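Local coordinates for putative 2OG-Fe(II) oxygenase family protein (Caulobacter crescentus CB15, PDB 3OOX) that probably acts as an iron(II)-dependent oxygenase that uses dioxygen to break 2-oxoglutarate down to ethene while also oxidising L-arginine, at residues Q24-S29 with G34-S39; F30-F35 with L211-Q216; F59-E64 with A122-F127; G71-A76 with H114-V119; G75-I80 with N168-L173. All coordinates share one frame; numbering follows the deposited sequence.

Interaction 1 (Q24-S29 with G34-S39)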
# COMPACT_ATOMS: atom_id res chain seq x y z
N GLN A 24 1.84 8.38 -19.64
CA GLN A 24 2.57 7.37 -20.42
C GLN A 24 3.73 6.72 -19.65
O GLN A 24 3.86 5.49 -19.65
CB GLN A 24 3.13 7.96 -21.72
CG GLN A 24 3.95 6.98 -22.58
CD GLN A 24 3.21 5.69 -22.96
OE1 GLN A 24 2.00 5.69 -23.22
NE2 GLN A 24 3.95 4.58 -23.00
N GLU A 25 4.59 7.52 -19.03
CA GLU A 25 5.77 6.97 -18.32
C GLU A 25 5.38 6.18 -17.08
O GLU A 25 5.88 5.06 -16.87
CB GLU A 25 6.74 8.08 -17.95
CG GLU A 25 7.38 8.75 -19.15
CD GLU A 25 8.46 9.72 -18.77
OE1 GLU A 25 8.82 9.81 -17.59
OE2 GLU A 25 8.97 10.39 -19.69
N LEU A 26 4.47 6.71 -16.27
CA LEU A 26 4.00 5.92 -15.13
C LEU A 26 3.27 4.65 -15.58
O LEU A 26 3.49 3.57 -15.02
CB LEU A 26 3.02 6.71 -14.21
CG LEU A 26 3.50 7.57 -13.05
CD1 LEU A 26 2.26 8.03 -12.26
CD2 LEU A 26 4.53 6.93 -12.08
N GLY A 27 2.36 4.78 -16.53
CA GLY A 27 1.60 3.64 -17.01
C GLY A 27 2.48 2.54 -17.54
O GLY A 27 2.23 1.36 -17.29
N ALA A 28 3.48 2.93 -18.33
CA ALA A 28 4.34 1.94 -18.97
C ALA A 28 5.07 1.15 -17.88
O ALA A 28 5.33 -0.05 -18.03
CB ALA A 28 5.34 2.61 -19.92
N SER A 29 5.46 1.84 -16.82
CA SER A 29 6.16 1.19 -15.73
C SER A 29 5.24 0.18 -15.01
O SER A 29 5.61 -0.97 -14.77
CB SER A 29 6.75 2.24 -14.78
OG SER A 29 7.56 1.64 -13.79
N GLY A 34 4.41 -3.93 -12.71
CA GLY A 34 3.41 -3.80 -11.66
C GLY A 34 3.72 -2.72 -10.64
O GLY A 34 2.99 -2.56 -9.67
N PHE A 35 4.78 -1.95 -10.88
CA PHE A 35 5.36 -0.98 -9.95
C PHE A 35 5.78 0.27 -10.72
O PHE A 35 6.19 0.17 -11.87
CB PHE A 35 6.61 -1.53 -9.25
CG PHE A 35 6.34 -2.32 -7.98
CD1 PHE A 35 5.93 -3.65 -8.05
CD2 PHE A 35 6.49 -1.75 -6.73
CE1 PHE A 35 5.68 -4.36 -6.93
CE2 PHE A 35 6.26 -2.49 -5.59
CZ PHE A 35 5.86 -3.81 -5.70
N ALA A 36 5.76 1.41 -10.03
CA ALA A 36 6.34 2.65 -10.53
C ALA A 36 6.96 3.40 -9.38
O ALA A 36 6.58 3.20 -8.22
CB ALA A 36 5.28 3.50 -11.21
N VAL A 37 7.92 4.26 -9.70
CA VAL A 37 8.58 5.10 -8.71
C VAL A 37 8.29 6.53 -9.09
O VAL A 37 8.57 6.93 -10.23
CB VAL A 37 10.11 4.87 -8.66
CG1 VAL A 37 10.76 5.81 -7.62
CG2 VAL A 37 10.41 3.37 -8.36
N LEU A 38 7.76 7.28 -8.13
CA LEU A 38 7.31 8.67 -8.32
C LEU A 38 8.20 9.59 -7.47
O LEU A 38 8.24 9.48 -6.25
CB LEU A 38 5.85 8.82 -7.90
CG LEU A 38 5.24 10.20 -8.06
CD1 LEU A 38 5.06 10.44 -9.52
CD2 LEU A 38 3.89 10.26 -7.37
N SER A 39 8.93 10.48 -8.14
CA SER A 39 9.81 11.44 -7.46
C SER A 39 9.15 12.83 -7.41
O SER A 39 8.11 13.04 -8.04
CB SER A 39 11.13 11.50 -8.20
OG SER A 39 10.93 11.93 -9.53
O HOH W 1 8.51 4.40 -12.51
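Leu26 and Ser29, one helical turn apart, face Ala36 on the strand that follows their helix. The short axes of helix 24-29 and strand 35-39 lie 7.3 Å apart and run roughly antiparallel, at 144°. Gly34 lies at the reversal: it is the first residue to leave the helix and takes a positive phi, which suits a residue without a side chain.

The tight part is apolar. One branch of Leu26 does the touching, with CD2 3.6 Å from Ala36 CB and, more distantly, 4.4 Å from Leu38 CD1. Ala36 points its methyl at the helix, and so small a side chain suits a strand that the helix crosses this closely. Met141 and Ala148 of helix 127-152 also pack on Leu38 and Leu26, respectively, so this side is buried.

The looser side is polar and hydrated. With OG anti to the backbone N (chi1 -174°), Ser29 reaches across to the strand and donates to Phe35 O at 2.8 Å, meeting a lone pair in the carbonyl plane at a C=O...donor angle of 140°. A water fills in beyond it, accepting from Val37 N at 2.9 Å and donating to Ser29 OG at 3.2 Å. Ser29 OG thus gives one hydrogen bond and receives another.

Strand 35-39 pairs with strand 227-231 in the large sheet of the double-stranded beta-helix fold. The chemistry implies a division of labour: methyl groups probably set how near the helix can lie to this sheet, whereas the serine and its water satisfy backbone groups that the helix faces.

Interaction 2 (F30-F35 with L211-Q216)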
# COMPACT_ATOMS: atom_id res chain seq x y z
N PHE A 30 4.02 0.59 -14.70
CA PHE A 30 3.06 -0.32 -14.09
C PHE A 30 2.81 -1.53 -14.97
O PHE A 30 2.73 -2.65 -14.48
CB PHE A 30 1.74 0.40 -13.85
CG PHE A 30 1.76 1.41 -12.71
CD1 PHE A 30 2.20 1.06 -11.44
CD2 PHE A 30 1.27 2.68 -12.90
CE1 PHE A 30 2.18 1.98 -10.41
CE2 PHE A 30 1.21 3.58 -11.87
CZ PHE A 30 1.71 3.25 -10.62
N GLU A 31 2.64 -1.31 -16.27
CA GLU A 31 2.33 -2.41 -17.16
C GLU A 31 3.49 -3.42 -17.24
O GLU A 31 3.26 -4.63 -17.33
CB GLU A 31 1.93 -1.92 -18.56
CG GLU A 31 1.40 -3.07 -19.41
CD GLU A 31 0.89 -2.66 -20.79
OE1 GLU A 31 0.70 -1.45 -21.05
OE2 GLU A 31 0.64 -3.57 -21.61
N ARG A 32 4.73 -2.93 -17.19
CA ARG A 32 5.92 -3.78 -17.31
C ARG A 32 6.20 -4.55 -16.02
O ARG A 32 6.50 -5.74 -16.06
CB ARG A 32 7.13 -2.91 -17.69
CG ARG A 32 8.49 -3.62 -17.73
CD ARG A 32 8.59 -4.72 -18.73
NE ARG A 32 9.89 -5.38 -18.56
CZ ARG A 32 10.14 -6.37 -17.70
NH1 ARG A 32 9.17 -6.87 -16.90
NH2 ARG A 32 11.37 -6.86 -17.62
N TYR A 33 6.12 -3.85 -14.89
CA TYR A 33 6.66 -4.35 -13.61
C TYR A 33 5.60 -4.51 -12.51
O TYR A 33 5.89 -5.12 -11.49
CB TYR A 33 7.73 -3.41 -13.07
CG TYR A 33 8.99 -3.32 -13.91
CD1 TYR A 33 9.81 -4.43 -14.06
CD2 TYR A 33 9.35 -2.13 -14.55
CE1 TYR A 33 10.97 -4.37 -14.84
CE2 TYR A 33 10.51 -2.06 -15.33
CZ TYR A 33 11.30 -3.18 -15.46
OH TYR A 33 12.46 -3.12 -16.23
N GLY A 34 4.41 -3.93 -12.71
CA GLY A 34 3.41 -3.80 -11.66
C GLY A 34 3.72 -2.72 -10.64
O GLY A 34 2.99 -2.56 -9.67
N PHE A 35 4.78 -1.95 -10.88
CA PHE A 35 5.36 -0.98 -9.95
C PHE A 35 5.78 0.27 -10.72
O PHE A 35 6.19 0.17 -11.87
CB PHE A 35 6.61 -1.53 -9.25
CG PHE A 35 6.34 -2.32 -7.98
CD1 PHE A 35 5.93 -3.65 -8.05
CD2 PHE A 35 6.49 -1.75 -6.73
CE1 PHE A 35 5.68 -4.36 -6.93
CE2 PHE A 35 6.26 -2.49 -5.59
CZ PHE A 35 5.86 -3.81 -5.70
N LEU A 211 9.45 -9.39 -8.08
CA LEU A 211 9.73 -10.55 -8.90
C LEU A 211 9.40 -10.27 -10.36
O LEU A 211 8.22 -10.00 -10.72
CB LEU A 211 8.91 -11.75 -8.38
CG LEU A 211 9.19 -13.08 -9.06
CD1 LEU A 211 10.61 -13.56 -8.70
CD2 LEU A 211 8.16 -14.11 -8.59
N ASP A 212 10.41 -10.32 -11.23
CA ASP A 212 10.20 -10.08 -12.65
C ASP A 212 9.58 -11.32 -13.31
O ASP A 212 9.57 -12.41 -12.74
CB ASP A 212 11.50 -9.69 -13.35
CG ASP A 212 11.29 -8.95 -14.66
OD1 ASP A 212 10.14 -8.62 -15.03
OD2 ASP A 212 12.31 -8.68 -15.33
N ARG A 213 9.09 -11.14 -14.54
CA ARG A 213 8.42 -12.21 -15.27
C ARG A 213 9.28 -13.46 -15.43
O ARG A 213 8.76 -14.57 -15.47
CB ARG A 213 8.00 -11.72 -16.65
CG ARG A 213 6.98 -10.59 -16.63
CD ARG A 213 6.36 -10.37 -18.00
NE ARG A 213 5.47 -11.46 -18.40
CZ ARG A 213 5.02 -11.67 -19.63
NH1 ARG A 213 5.37 -10.85 -20.63
NH2 ARG A 213 4.22 -12.70 -19.88
N ASP A 214 10.59 -13.29 -15.54
CA ASP A 214 11.48 -14.42 -15.71
C ASP A 214 11.95 -15.04 -14.41
O ASP A 214 12.84 -15.92 -14.44
CB ASP A 214 12.69 -14.01 -16.54
CG ASP A 214 13.64 -13.06 -15.81
OD1 ASP A 214 13.28 -12.48 -14.77
OD2 ASP A 214 14.77 -12.89 -16.32
N GLY A 215 11.38 -14.60 -13.28
CA GLY A 215 11.72 -15.15 -11.96
C GLY A 215 12.94 -14.56 -11.26
O GLY A 215 13.34 -15.06 -10.19
N GLN A 216 13.52 -13.50 -11.82
CA GLN A 216 14.61 -12.77 -11.15
C GLN A 216 14.01 -11.71 -10.23
O GLN A 216 13.00 -11.09 -10.58
CB GLN A 216 15.51 -12.11 -12.18
CG GLN A 216 16.29 -13.11 -12.99
CD GLN A 216 17.44 -12.47 -13.70
OE1 GLN A 216 18.49 -12.25 -13.10
NE2 GLN A 216 17.24 -12.15 -14.97
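The guanidinium of Arg32 lies with one face against the ring of Tyr33 and its edge turned to the carboxylate of Asp212. Tyr33 CE1 sits 3.5 Å above the guanidinium plane, over its centre, while the aliphatic part of the same arginine, at Arg32 CG, lies over one face of the tyrosine ring. A bend at chi2 folds the arginine chain back in this way.

At the edge the grip is end-on and bidentate. Arg32 NH1 donates to Asp212 OD1 at 2.7 Å (164°), and Arg32 NH2 to Asp212 OD2 at 3.1 Å. Both oxygens use their syn lone pairs, and the two planes are only 19° apart, the flat pairing that arginine and aspartate are shaped for. Asp212 OD1 also takes a weak bond from Arg213 N, 2.8 Å away. Replacing Asp212 by alanine is likely to leave the guanidinium without its charged mate, held by little more than the Tyr33 ring, and the hairpin untied from the helix end.

Asp212 opens a type I turn closed by Gly215 N to Asp212 O, and Asp212 N bonds to Gln216 O. With Gly215 at positive phi, this is the type I turn plus G1 beta bulge of a tight hairpin, here joining strands 208-211 and 217-219 and tied by a surface salt bridge to the end of helix 19-33.

Interaction 3 (F59-E64 with A122-F127). With EDO (1,2-ethanediol), chain L.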
# COMPACT_ATOMS: atom_id res chain seq x y z
N PHE A 59 5.01 3.37 19.10
CA PHE A 59 5.67 2.07 19.23
C PHE A 59 6.68 2.03 20.37
O PHE A 59 7.00 0.95 20.88
CB PHE A 59 6.35 1.65 17.91
CG PHE A 59 5.36 1.29 16.80
CD1 PHE A 59 4.40 0.31 17.02
CD2 PHE A 59 5.42 1.92 15.58
CE1 PHE A 59 3.50 -0.04 16.02
CE2 PHE A 59 4.52 1.57 14.57
CZ PHE A 59 3.55 0.60 14.81
N ALA A 60 7.17 3.21 20.78
CA ALA A 60 8.05 3.32 21.97
C ALA A 60 7.31 3.22 23.32
O ALA A 60 7.97 3.11 24.37
CB ALA A 60 8.83 4.63 21.89
N LEU A 61 5.98 3.24 23.31
CA LEU A 61 5.21 3.08 24.55
C LEU A 61 5.41 1.69 25.14
O LEU A 61 5.78 0.76 24.42
CB LEU A 61 3.72 3.29 24.30
CG LEU A 61 3.24 4.70 23.94
CD1 LEU A 61 1.80 4.69 23.43
CD2 LEU A 61 3.38 5.62 25.15
N PRO A 62 5.15 1.52 26.46
CA PRO A 62 5.21 0.19 27.07
C PRO A 62 4.26 -0.79 26.38
O PRO A 62 3.21 -0.38 25.89
CB PRO A 62 4.76 0.42 28.51
CG PRO A 62 5.09 1.88 28.77
CD PRO A 62 4.82 2.56 27.46
N VAL A 63 4.62 -2.07 26.36
CA VAL A 63 3.80 -3.10 25.70
C VAL A 63 2.37 -3.11 26.22
O VAL A 63 1.41 -3.18 25.46
CB VAL A 63 4.36 -4.54 25.92
CG1 VAL A 63 3.65 -5.51 24.97
CG2 VAL A 63 5.85 -4.59 25.71
N GLU A 64 2.20 -3.05 27.54
CA GLU A 64 0.82 -3.11 28.05
C GLU A 64 -0.01 -1.91 27.67
O GLU A 64 -1.23 -2.02 27.54
CB GLU A 64 0.77 -3.36 29.56
CG GLU A 64 1.33 -4.72 29.94
CD GLU A 64 0.71 -5.89 29.15
OE1 GLU A 64 -0.53 -5.99 29.08
OE2 GLU A 64 1.49 -6.71 28.61
N ALA A 122 -4.59 7.47 23.23
CA ALA A 122 -4.67 8.70 24.04
C ALA A 122 -3.30 9.20 24.50
O ALA A 122 -3.10 10.41 24.71
CB ALA A 122 -5.55 8.46 25.25
N GLU A 123 -2.36 8.28 24.67
CA GLU A 123 -1.03 8.59 25.20
C GLU A 123 -0.13 9.39 24.26
O GLU A 123 0.90 9.94 24.71
CB GLU A 123 -0.31 7.30 25.62
CG GLU A 123 -1.00 6.55 26.76
CD GLU A 123 -2.15 5.61 26.35
OE1 GLU A 123 -2.44 5.44 25.13
OE2 GLU A 123 -2.73 5.01 27.27
N ILE A 124 -0.49 9.46 22.98
CA ILE A 124 0.25 10.23 21.97
C ILE A 124 -0.76 11.25 21.45
O ILE A 124 -1.49 11.01 20.48
CB ILE A 124 0.77 9.34 20.79
CG1 ILE A 124 1.49 8.08 21.31
CG2 ILE A 124 1.66 10.18 19.83
CD1 ILE A 124 2.62 8.34 22.29
N PRO A 125 -0.85 12.40 22.15
CA PRO A 125 -1.89 13.36 21.81
C PRO A 125 -1.97 13.81 20.35
O PRO A 125 -3.07 14.01 19.85
CB PRO A 125 -1.58 14.54 22.73
CG PRO A 125 -0.89 13.93 23.90
CD PRO A 125 -0.10 12.81 23.35
N ALA A 126 -0.83 13.96 19.68
CA ALA A 126 -0.81 14.44 18.29
C ALA A 126 -1.05 13.34 17.25
O ALA A 126 -1.18 13.62 16.08
CB ALA A 126 0.51 15.14 18.00
N PHE A 127 -1.16 12.10 17.70
CA PHE A 127 -1.23 10.94 16.76
C PHE A 127 -2.45 11.04 15.83
O PHE A 127 -2.30 10.93 14.61
CB PHE A 127 -1.27 9.65 17.57
CG PHE A 127 -1.25 8.38 16.78
CD1 PHE A 127 -2.39 7.93 16.15
CD2 PHE A 127 -0.13 7.57 16.78
CE1 PHE A 127 -2.41 6.68 15.48
CE2 PHE A 127 -0.14 6.33 16.11
CZ PHE A 127 -1.26 5.91 15.47
C1 EDO L . -6.15 11.33 20.51
O1 EDO L . -7.38 10.64 20.28
C2 EDO L . -5.00 10.36 20.42
O2 EDO L . -4.19 10.63 19.27
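Leu61 reaches from the connection between helices 45-59 and 63-66 to Glu123 and Ile124. From CB, which points at the opposing segment, the chain continues to CG, anti to the carbonyl carbon (chi1 -68°). Leu61 CG already lies 4.0 Å from Ile124 CD1, and the fork beyond it straddles the same methyl: Leu61 CD1 is 3.9 Å from Ile124 CD1, and CD2 is scarcely farther. Both branches also touch the aliphatic root of Glu123, where CB stands 4.0 Å from Leu61 CD1. The leucine and isoleucine chains slide past each other in opposite directions, so methyls meet flanks as well as ends.

A branched, wholly apolar residue suits a place where the only partners across the contact are carbon atoms. With only the methyl of an alanine in place of the leucine chain, a gap would probably open beside Ile124 CD1 and the CB of Glu123 would lose its cover. The acid's own oxygens turn elsewhere, to Tyr69 OH and Gln68 NE2.

Ile124 begins a type I turn, closed by Phe127 N to Ile124 O at 3.0 Å, in which Pro125 suits the second position. A 1,2-ethanediol, probably from the crystallisation liquor, donates to Ile124 O. The turn leads into helix 127-152, while Ile124 rests on Ser54 and Ala57 of helix 45-59, and Pro62 takes the N-cap position of helix 63-66.

Interaction 4 (G71-A76 with H114-V119). With EDO (1,2-ethanediol), chain D; EDO (1,2-ethanediol), chain K.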
# COMPACT_ATOMS: atom_id res chain seq x y z
N GLY A 71 -6.39 -6.56 19.67
CA GLY A 71 -7.57 -7.39 19.61
C GLY A 71 -8.79 -6.68 19.06
O GLY A 71 -9.91 -7.08 19.35
N VAL A 72 -8.59 -5.62 18.31
CA VAL A 72 -9.70 -4.84 17.74
C VAL A 72 -9.94 -5.35 16.32
O VAL A 72 -9.12 -5.17 15.43
CB VAL A 72 -9.44 -3.31 17.74
CG1 VAL A 72 -10.63 -2.53 17.16
CG2 VAL A 72 -9.13 -2.85 19.16
N LYS A 73 -11.10 -5.97 16.10
CA LYS A 73 -11.53 -6.37 14.76
C LYS A 73 -10.44 -7.17 14.04
O LYS A 73 -10.15 -6.96 12.86
CB LYS A 73 -11.96 -5.15 13.93
CG LYS A 73 -13.14 -4.40 14.52
CD LYS A 73 -14.47 -5.21 14.30
CE LYS A 73 -15.63 -4.56 14.95
NZ LYS A 73 -16.91 -5.43 14.72
N GLY A 74 -9.87 -8.09 14.78
CA GLY A 74 -8.91 -9.03 14.21
C GLY A 74 -7.63 -8.39 13.74
O GLY A 74 -6.87 -8.99 12.98
N GLY A 75 -7.35 -7.20 14.25
CA GLY A 75 -6.18 -6.44 13.88
C GLY A 75 -6.39 -5.48 12.72
O GLY A 75 -5.49 -4.75 12.33
N ALA A 76 -7.62 -5.42 12.20
CA ALA A 76 -7.91 -4.54 11.11
C ALA A 76 -7.92 -3.06 11.51
O ALA A 76 -7.80 -2.17 10.65
CB ALA A 76 -9.29 -4.91 10.52
N HIS A 114 -19.97 -2.60 7.90
CA HIS A 114 -18.86 -3.52 7.61
C HIS A 114 -17.47 -2.90 7.72
O HIS A 114 -16.47 -3.61 7.63
CB HIS A 114 -19.01 -4.18 6.25
CG HIS A 114 -18.69 -3.26 5.10
ND1 HIS A 114 -19.61 -2.34 4.63
CD2 HIS A 114 -17.59 -3.13 4.32
CE1 HIS A 114 -19.07 -1.67 3.62
NE2 HIS A 114 -17.85 -2.13 3.42
N MSE A 115 -17.39 -1.58 7.96
CA MSE A 115 -16.11 -0.88 8.16
C MSE A 115 -16.05 -0.32 9.55
O MSE A 115 -16.80 0.61 9.92
CB MSE A 115 -15.96 0.25 7.13
CG MSE A 115 -15.58 -0.27 5.80
SE MSE A 115 -15.61 0.99 4.35
CE MSE A 115 -14.46 2.32 5.07
N ALA A 116 -15.18 -0.92 10.37
CA ALA A 116 -15.12 -0.58 11.77
C ALA A 116 -14.52 0.79 12.04
O ALA A 116 -13.65 1.29 11.32
CB ALA A 116 -14.31 -1.68 12.54
N ASP A 117 -14.98 1.40 13.13
CA ASP A 117 -14.45 2.66 13.58
C ASP A 117 -12.96 2.52 13.91
O ASP A 117 -12.51 1.46 14.35
CB ASP A 117 -15.14 3.15 14.87
CG ASP A 117 -16.57 3.61 14.66
OD1 ASP A 117 -17.01 3.79 13.51
OD2 ASP A 117 -17.27 3.79 15.69
N ASN A 118 -12.23 3.61 13.70
CA ASN A 118 -10.84 3.71 14.18
C ASN A 118 -10.80 3.78 15.70
O ASN A 118 -11.75 4.25 16.34
CB ASN A 118 -10.13 4.91 13.61
CG ASN A 118 -9.69 4.69 12.20
OD1 ASN A 118 -9.14 3.62 11.88
ND2 ASN A 118 -9.97 5.68 11.31
N VAL A 119 -9.69 3.32 16.25
CA VAL A 119 -9.34 3.60 17.63
C VAL A 119 -8.10 4.48 17.58
O VAL A 119 -7.45 4.60 16.54
CB VAL A 119 -9.10 2.30 18.45
CG1 VAL A 119 -10.40 1.48 18.53
CG2 VAL A 119 -7.91 1.45 17.84
C1 EDO D . -18.19 -4.87 11.33
O1 EDO D . -17.04 -5.50 11.91
C2 EDO D . -17.93 -3.37 11.32
O2 EDO D . -17.84 -2.84 12.65
C1 EDO K . -14.20 -1.52 17.55
O1 EDO K . -14.09 -1.22 18.93
C2 EDO K . -13.65 -0.33 16.76
O2 EDO K . -13.81 -0.63 15.39
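Val72 and Ala116 bury equal amounts of surface in this contact, followed by Val119, and each points its CB across it. Val72 sends CG1, anti to its backbone N (chi1 -179°), toward Val119 CG1 at 4.2 Å, a light touch between two beta-branched residues on the protein surface. Ala116 meets Lys73 instead: Ala116 CB packs 3.6 Å from Lys73 CG, against the aliphatic part of the lysine. A small methyl suits this spot, since the lysine chain passes over it and bends at chi2 on its way outward.

Beyond that bend, Lys73 NZ donates to O1 of a 1,2-ethanediol at 2.8 Å. A second ethanediol wedges between the two segments. Its O2 donates to Asp117 O at 2.7 Å, and its C1 lies 3.7 Å from Val72 CG1. Both probably come from the crystallisation liquor.

Two loops meet here. Segment 71-76 runs from helix 63-66 toward strand 78-80, turning with Gly75 N bonded to Val72 O. Segment 114-119 belongs to the long connection from strand 97-101 to helix 127-152; Asn118 ND2 bonds to Gly102 O, just past the end of that strand, and Val119 packs on Trp99 within it.

Interaction 5 (G75-I80 with N168-L173)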
# COMPACT_ATOMS: atom_id res chain seq x y z
N GLY A 75 -7.35 -7.20 14.25
CA GLY A 75 -6.18 -6.44 13.88
C GLY A 75 -6.39 -5.48 12.72
O GLY A 75 -5.49 -4.75 12.33
N ALA A 76 -7.62 -5.42 12.20
CA ALA A 76 -7.91 -4.54 11.11
C ALA A 76 -7.92 -3.06 11.51
O ALA A 76 -7.80 -2.17 10.65
CB ALA A 76 -9.29 -4.91 10.52
N ARG A 77 -8.07 -2.80 12.81
CA ARG A 77 -7.95 -1.45 13.36
C ARG A 77 -7.10 -1.54 14.59
O ARG A 77 -7.11 -2.53 15.27
CB ARG A 77 -9.34 -0.92 13.74
CG ARG A 77 -10.36 -0.83 12.58
CD ARG A 77 -10.04 0.23 11.59
NE ARG A 77 -11.02 0.30 10.49
CZ ARG A 77 -10.89 -0.29 9.30
NH1 ARG A 77 -9.82 -1.02 9.00
NH2 ARG A 77 -11.83 -0.14 8.36
N GLY A 78 -6.31 -0.50 14.87
CA GLY A 78 -5.49 -0.51 16.07
C GLY A 78 -4.21 -1.33 15.96
O GLY A 78 -3.59 -1.42 14.91
N TYR A 79 -3.82 -1.90 17.10
CA TYR A 79 -2.47 -2.43 17.29
C TYR A 79 -2.44 -3.95 17.09
O TYR A 79 -3.34 -4.67 17.51
CB TYR A 79 -2.02 -2.07 18.70
CG TYR A 79 -0.68 -2.60 19.09
CD1 TYR A 79 0.46 -2.18 18.43
CD2 TYR A 79 -0.55 -3.49 20.14
CE1 TYR A 79 1.72 -2.65 18.79
CE2 TYR A 79 0.72 -3.98 20.52
CZ TYR A 79 1.84 -3.56 19.81
OH TYR A 79 3.09 -4.03 20.18
N ILE A 80 -1.35 -4.43 16.47
CA ILE A 80 -1.05 -5.85 16.41
C ILE A 80 0.35 -6.04 17.02
O ILE A 80 1.32 -5.46 16.54
CB ILE A 80 -1.02 -6.39 14.96
CG1 ILE A 80 -2.36 -6.10 14.24
CG2 ILE A 80 -0.68 -7.87 14.97
CD1 ILE A 80 -2.38 -6.54 12.76
N ASN A 168 -12.21 1.61 1.15
CA ASN A 168 -11.89 0.91 2.40
C ASN A 168 -10.37 0.84 2.57
O ASN A 168 -9.80 -0.23 2.78
CB ASN A 168 -12.49 -0.48 2.38
CG ASN A 168 -12.64 -1.09 3.76
OD1 ASN A 168 -12.25 -0.53 4.79
ND2 ASN A 168 -13.24 -2.29 3.76
N SER A 169 -9.73 2.00 2.46
CA SER A 169 -8.29 2.11 2.45
C SER A 169 -7.70 2.08 3.84
O SER A 169 -8.34 2.49 4.82
CB SER A 169 -7.86 3.37 1.69
OG SER A 169 -8.36 3.32 0.35
N VAL A 170 -6.47 1.60 3.92
CA VAL A 170 -5.81 1.41 5.22
C VAL A 170 -4.42 2.01 5.16
O VAL A 170 -3.64 1.70 4.27
CB VAL A 170 -5.75 -0.05 5.60
CG1 VAL A 170 -4.90 -0.25 6.87
CG2 VAL A 170 -7.15 -0.64 5.82
N LEU A 171 -4.11 2.86 6.16
CA LEU A 171 -2.75 3.31 6.43
C LEU A 171 -2.19 2.40 7.49
O LEU A 171 -2.76 2.25 8.58
CB LEU A 171 -2.72 4.74 6.95
CG LEU A 171 -1.36 5.32 7.30
CD1 LEU A 171 -0.43 5.32 6.07
CD2 LEU A 171 -1.50 6.75 7.87
N ARG A 172 -1.09 1.70 7.15
CA ARG A 172 -0.42 0.80 8.07
C ARG A 172 0.84 1.50 8.55
O ARG A 172 1.62 2.02 7.76
CB ARG A 172 -0.01 -0.47 7.33
CG ARG A 172 0.90 -1.43 8.15
CD ARG A 172 1.26 -2.65 7.32
NE ARG A 172 0.13 -3.55 7.16
CZ ARG A 172 0.12 -4.59 6.33
NH1 ARG A 172 1.19 -4.87 5.57
NH2 ARG A 172 -0.96 -5.33 6.26
N LEU A 173 1.04 1.46 9.86
CA LEU A 173 2.30 1.87 10.49
C LEU A 173 2.98 0.58 10.96
O LEU A 173 2.37 -0.23 11.67
CB LEU A 173 2.03 2.81 11.67
CG LEU A 173 1.00 3.92 11.44
CD1 LEU A 173 0.77 4.69 12.77
CD2 LEU A 173 1.41 4.87 10.31
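Arg77 reaches over to Asn168 and Val170 at the edge of the large mixed sheet of the double-stranded beta-helix fold. Strands 78-80 and 170-176 are not direct neighbours there: strand 97-101 runs between them, so the two segments meet through one long side chain rather than through paired backbones.

The polar approach is loose. Asn168 OD1 lies at the edge of the guanidinium, near its plane, but 3.6 Å from Arg77 NH2, and the amide and guanidinium planes stand 85° apart. The oxygen is therefore an electrostatic neighbour rather than a bonded partner.

The van der Waals touch is equally light. Val170 CG2 comes within 4.2 Å of Arg77 NH1, placed obliquely to the guanidinium. Valine suits this strand position, where its side chain also packs on His100 of strand 97-101.

Backbone shape accounts for the glycines. Gly78 has a positive phi that a larger residue would adopt reluctantly, and a side chain on Gly75 would run into Ile80 CD1 and, at its backbone angles, into the carbonyl oxygen of Gly74. Gly75 O accepts a hydrogen bond from His100 ND1, while Gly78 pairs with His100 through the backbone.

The firm hydrogen bonds of Arg77 lie outside this pair of segments or within its own. Bent at chi2 (-70°), the chain lets NE donate to Ala116 O of the neighbouring loop. At the same time Arg77 NH1 curls back to Ala76 O, 2.9 Å away with an N-H...acceptor angle of 154°; the oxygen lies in the guanidinium plane, yet the nitrogen stands well above the carbonyl plane.

Interaction 1 is the buried contact of the set, interaction 5 is partly buried, and interactions 2, 3 and 4 lie at the surface. Interactions 1 and 2 share Gly34 and Phe35 and both use helix 19-33: its inner side meets the sheet through methyls and a serine, its end meets a hairpin through a salt bridge. Across the chain's centre, interactions 4 and 5 share Gly75 and Ala76, their centres about 8 Å apart, and are joined through Arg77; interaction 4 itself rests on light aliphatic contacts between two loops. Interaction 3 is purely apolar and touches interaction 5 where Phe59 and Phe127 pack on Leu173. Interactions 1 and 5 reach the same large sheet.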